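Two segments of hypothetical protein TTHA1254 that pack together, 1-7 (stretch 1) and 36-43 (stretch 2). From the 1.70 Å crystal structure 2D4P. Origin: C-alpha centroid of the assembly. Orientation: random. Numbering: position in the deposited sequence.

Stretch 1 1-7: MRFRPFT
Stretch 2 (36-43) HSFLAEEG

Phe3 and Ala40 face each other as a non-hydrogen-bonded antiparallel pair, their CA atoms 4.5 Å apart. Both side chains lie on one face of the sheet; the Phe3 ring (chi1 m, chi2 -89°) brings CE1 to 3.6 Å from Ala40 CB, a methyl small enough to sit close beside it. Phe6 (chi1 p, chi2 75°) points toward stretch 2, with CZ 3.6 Å from Ser37 CB and CD2 4.2 Å from Leu39 CB.

Strands 2-4 and 38-42 run antiparallel, their directions 154° apart, with extended backbones (phi -104° to -147°, psi 104° to 162°). Two hydrogen-bonded pairs flank Phe3–Ala40. Arg2 N donates to Glu41 O (2.8 Å) and Glu41 N to Arg2 O (2.9 Å); Arg4 N donates to Leu39 O (2.9 Å) and Leu39 N to Arg4 O (2.7 Å). Beyond the strand, water 1 accepts from Phe6 N (3.0 Å) and lies 2.9 Å from Ser37 O.

On the other face, Arg4 (p, t, t, chi4 82°) reaches diagonally to Glu41 (m, t, chi3 -25°). Its planar guanidinium matches the carboxylate in a two-pronged salt bridge, Arg4 NE to Glu41 OE1 3.1 Å and Arg4 NH2 to Glu41 OE2 2.7 Å, while Leu39 (t, p) CD2 covers one guanidinium face. The charged amino terminus, Met1 N, forms a salt bridge with Glu42 (t, p, chi3 86°) OE2 (2.6 Å).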

ATOM      1  N   MET A   1       8.279   8.423  13.739  1.00 23.21           N
ATOM      2  CA  MET A   1       7.276   7.824  12.813  1.00 23.18           C
ATOM      3  C   MET A   1       6.907   6.398  13.144  1.00 21.32           C
ATOM      4  O   MET A   1       7.761   5.579  13.449  1.00 20.25           O
ATOM      5  CB  MET A   1       7.742   7.875  11.365  1.00 23.80           C
ATOM      6  CG  MET A   1       6.537   7.750  10.466  1.00 26.18           C
ATOM      7  SD  MET A   1       6.798   8.027   8.802  1.00 27.30           S
ATOM      8  CE  MET A   1       7.549   9.623   8.766  1.00 28.99           C
ATOM      9  N   ARG A   2       5.611   6.104  13.070  1.00 20.26           N
ATOM     10  CA  ARG A   2       5.102   4.777  13.392  1.00 19.74           C
ATOM     11  C   ARG A   2       4.108   4.296  12.346  1.00 19.20           C
ATOM     12  O   ARG A   2       3.511   5.100  11.627  1.00 18.62           O
ATOM     13  CB  ARG A   2       4.429   4.747  14.780  1.00 20.63           C
ATOM     14  CG  ARG A   2       5.352   5.013  15.945  1.00 21.15           C
ATOM     15  CD  ARG A   2       6.435   3.968  16.162  1.00 22.67           C
ATOM     16  NE  ARG A   2       7.271   4.341  17.322  1.00 23.45           N
ATOM     17  CZ  ARG A   2       8.327   5.167  17.273  1.00 25.98           C
ATOM     18  NH1 ARG A   2       8.715   5.748  16.139  1.00 24.39           N
ATOM     19  NH2 ARG A   2       8.993   5.437  18.382  1.00 27.13           N
ATOM     20  N   PHE A   3       3.938   2.974  12.303  1.00 18.69           N
ATOM     21  CA  PHE A   3       3.129   2.293  11.313  1.00 19.54           C
ATOM     22  C   PHE A   3       2.159   1.337  11.988  1.00 19.61           C
ATOM     23  O   PHE A   3       2.566   0.470  12.770  1.00 19.32           O
ATOM     24  CB  PHE A   3       4.060   1.569  10.326  1.00 19.93           C
ATOM     25  CG  PHE A   3       5.113   2.474   9.775  1.00 19.96           C
ATOM     26  CD1 PHE A   3       4.880   3.214   8.620  1.00 20.13           C
ATOM     27  CD2 PHE A   3       6.325   2.643  10.444  1.00 20.96           C
ATOM     28  CE1 PHE A   3       5.853   4.088   8.138  1.00 19.58           C
ATOM     29  CE2 PHE A   3       7.278   3.515   9.993  1.00 19.61           C
ATOM     30  CZ  PHE A   3       7.047   4.261   8.839  1.00 19.80           C
ATOM     31  N   ARG A   4       0.863   1.517  11.724  1.00 19.63           N
ATOM     32  CA  ARG A   4      -0.154   0.764  12.426  1.00 19.83           C
ATOM     33  C   ARG A   4      -1.361   0.470  11.549  1.00 20.16           C
ATOM     34  O   ARG A   4      -1.579   1.131  10.529  1.00 19.90           O
ATOM     35  CB  ARG A   4      -0.618   1.522  13.683  1.00 19.76           C
ATOM     36  CG  ARG A   4      -1.220   2.914  13.413  1.00 20.85           C
ATOM     37  CD  ARG A   4      -1.804   3.542  14.681  1.00 20.87           C
ATOM     38  NE  ARG A   4      -2.408   4.858  14.473  1.00 20.36           N
ATOM     39  CZ  ARG A   4      -3.636   5.091  14.005  1.00 22.95           C
ATOM     40  NH1 ARG A   4      -4.447   4.093  13.672  1.00 23.08           N
ATOM     41  NH2 ARG A   4      -4.066   6.338  13.894  1.00 23.11           N
ATOM     42  N   PRO A   5      -2.159  -0.512  11.971  1.00 20.98           N
ATOM     43  CA  PRO A   5      -3.462  -0.743  11.341  1.00 21.11           C
ATOM     44  C   PRO A   5      -4.286   0.493  11.579  1.00 20.77           C
ATOM     45  O   PRO A   5      -4.113   1.200  12.594  1.00 20.35           O
ATOM     46  CB  PRO A   5      -4.062  -1.900  12.136  1.00 21.25           C
ATOM     47  CG  PRO A   5      -2.870  -2.580  12.697  1.00 22.48           C
ATOM     48  CD  PRO A   5      -1.932  -1.443  13.079  1.00 21.36           C
ATOM     49  N   PHE A   6      -5.175   0.768  10.637  1.00 21.15           N
ATOM     50  CA  PHE A   6      -6.118   1.851  10.788  1.00 20.68           C
ATOM     51  C   PHE A   6      -7.507   1.273  11.093  1.00 21.14           C
ATOM     52  O   PHE A   6      -7.805   0.084  10.832  1.00 21.45           O
ATOM     53  CB  PHE A   6      -6.149   2.818   9.574  1.00 21.42           C
ATOM     54  CG  PHE A   6      -6.257   2.131   8.238  1.00 18.42           C
ATOM     55  CD1 PHE A   6      -7.461   1.594   7.822  1.00 20.15           C
ATOM     56  CD2 PHE A   6      -5.141   1.984   7.416  1.00 20.74           C
ATOM     57  CE1 PHE A   6      -7.560   0.951   6.599  1.00 20.10           C
ATOM     58  CE2 PHE A   6      -5.235   1.355   6.185  1.00 21.17           C
ATOM     59  CZ  PHE A   6      -6.448   0.814   5.784  1.00 22.63           C
ATOM     60  N   THR A   7      -8.325   2.140  11.680  1.00 21.72           N
ATOM     61  CA  THR A   7      -9.740   1.862  12.003  1.00 22.22           C
ATOM     62  C   THR A   7     -10.632   2.938  11.426  1.00 22.49           C
ATOM     63  O   THR A   7     -10.165   3.904  10.810  1.00 22.03           O
ATOM     64  CB  THR A   7      -9.988   1.769  13.533  1.00 22.39           C
ATOM     65  OG1 THR A   7      -9.861   3.060  14.136  1.00 21.45           O
ATOM     66  CG2 THR A   7      -8.914   0.893  14.212  1.00 24.44           C
ATOM     67  N   HIS A  36      -3.201  -6.464   5.867  1.00 20.60           N
ATOM     68  CA  HIS A  36      -2.083  -6.055   5.027  1.00 18.93           C
ATOM     69  C   HIS A  36      -2.005  -4.545   4.787  1.00 18.81           C
ATOM     70  O   HIS A  36      -1.130  -4.084   4.074  1.00 18.57           O
ATOM     71  CB  HIS A  36      -2.150  -6.787   3.679  1.00 19.08           C
ATOM     72  CG  HIS A  36      -2.040  -8.277   3.806  1.00 19.48           C
ATOM     73  ND1 HIS A  36      -0.934  -8.884   4.372  1.00 19.89           N
ATOM     74  CD2 HIS A  36      -2.912  -9.271   3.515  1.00 21.99           C
ATOM     75  CE1 HIS A  36      -1.117 -10.194   4.369  1.00 20.75           C
ATOM     76  NE2 HIS A  36      -2.316 -10.456   3.873  1.00 20.37           N
ATOM     77  N   SER A  37      -2.903  -3.782   5.402  1.00 19.15           N
ATOM     78  CA  SER A  37      -3.026  -2.338   5.138  1.00 18.99           C
ATOM     79  C   SER A  37      -2.644  -1.547   6.398  1.00 20.12           C
ATOM     80  O   SER A  37      -2.949  -1.956   7.526  1.00 20.06           O
ATOM     81  CB  SER A  37      -4.452  -2.020   4.702  1.00 18.43           C
ATOM     82  OG  SER A  37      -4.773  -2.736   3.523  1.00 18.23           O
ATOM     83  N   PHE A  38      -1.955  -0.426   6.186  1.00 19.65           N
ATOM     84  CA  PHE A  38      -1.347   0.344   7.263  1.00 20.15           C
ATOM     85  C   PHE A  38      -1.449   1.842   7.078  1.00 20.20           C
ATOM     86  O   PHE A  38      -1.569   2.334   5.968  1.00 19.42           O
ATOM     87  CB  PHE A  38       0.127  -0.076   7.420  1.00 20.55           C
ATOM     88  CG  PHE A  38       0.279  -1.499   7.764  1.00 20.28           C
ATOM     89  CD1 PHE A  38       0.389  -2.450   6.777  1.00 18.32           C
ATOM     90  CD2 PHE A  38       0.208  -1.902   9.098  1.00 21.06           C
ATOM     91  CE1 PHE A  38       0.445  -3.761   7.089  1.00 20.27           C
ATOM     92  CE2 PHE A  38       0.293  -3.250   9.440  1.00 23.50           C
ATOM     93  CZ  PHE A  38       0.432  -4.176   8.431  1.00 23.21           C
ATOM     94  N   LEU A  39      -1.362   2.547   8.207  1.00 19.85           N
ATOM     95  CA  LEU A  39      -1.238   3.996   8.281  1.00 20.75           C
ATOM     96  C   LEU A  39       0.121   4.330   8.887  1.00 20.95           C
ATOM     97  O   LEU A  39       0.558   3.657   9.834  1.00 20.85           O
ATOM     98  CB  LEU A  39      -2.353   4.541   9.185  1.00 21.09           C
ATOM     99  CG  LEU A  39      -2.420   6.045   9.509  1.00 23.71           C
ATOM    100  CD1 LEU A  39      -2.788   6.860   8.260  1.00 25.59           C
ATOM    101  CD2 LEU A  39      -3.433   6.294  10.610  1.00 26.90           C
ATOM    102  N   ALA A  40       0.778   5.338   8.307  1.00 20.30           N
ATOM    103  CA  ALA A  40       1.998   5.927   8.836  1.00 20.91           C
ATOM    104  C   ALA A  40       1.655   7.262   9.489  1.00 21.51           C
ATOM    105  O   ALA A  40       0.877   8.033   8.937  1.00 21.28           O
ATOM    106  CB  ALA A  40       2.979   6.178   7.721  1.00 20.69           C
ATOM    107  N   GLU A  41       2.262   7.532  10.636  1.00 23.16           N
ATOM    108  CA  GLU A  41       2.009   8.741  11.424  1.00 25.77           C
ATOM    109  C   GLU A  41       3.309   9.230  12.019  1.00 27.60           C
ATOM    110  O   GLU A  41       4.052   8.420  12.508  1.00 25.15           O
ATOM    111  CB  GLU A  41       1.197   8.364  12.655  1.00 26.77           C
ATOM    112  CG  GLU A  41      -0.261   8.271  12.441  1.00 29.40           C
ATOM    113  CD  GLU A  41      -0.982   7.894  13.717  1.00 27.28           C
ATOM    114  OE1 GLU A  41      -0.441   7.255  14.683  1.00 23.77           O
ATOM    115  OE2 GLU A  41      -2.150   8.230  13.736  1.00 27.83           O
ATOM    116  N   GLU A  42       3.531  10.546  12.044  1.00 30.48           N
ATOM    117  CA  GLU A  42       4.636  11.171  12.790  1.00 33.65           C
ATOM    118  C   GLU A  42       3.999  11.987  13.886  1.00 34.90           C
ATOM    119  O   GLU A  42       3.429  13.058  13.632  1.00 34.17           O
ATOM    120  CB  GLU A  42       5.466  12.091  11.879  1.00 34.40           C
ATOM    121  CG  GLU A  42       6.727  12.655  12.520  1.00 37.68           C
ATOM    122  CD  GLU A  42       7.825  11.620  12.586  1.00 40.18           C
ATOM    123  OE1 GLU A  42       8.580  11.465  11.597  1.00 43.01           O
ATOM    124  OE2 GLU A  42       7.911  10.954  13.619  1.00 42.78           O
ATOM    125  N   GLY A  43       4.063  11.470  15.105  1.00 37.07           N
ATOM    126  CA  GLY A  43       3.239  11.986  16.170  1.00 38.67           C
ATOM    127  C   GLY A  43       1.838  11.615  15.757  1.00 39.38           C
ATOM    128  O   GLY A  43       1.554  10.437  15.546  1.00 41.11           O
TER
HETATM  129  O   HOH W   1      -5.464  -1.542   8.805  1.00 24.26           O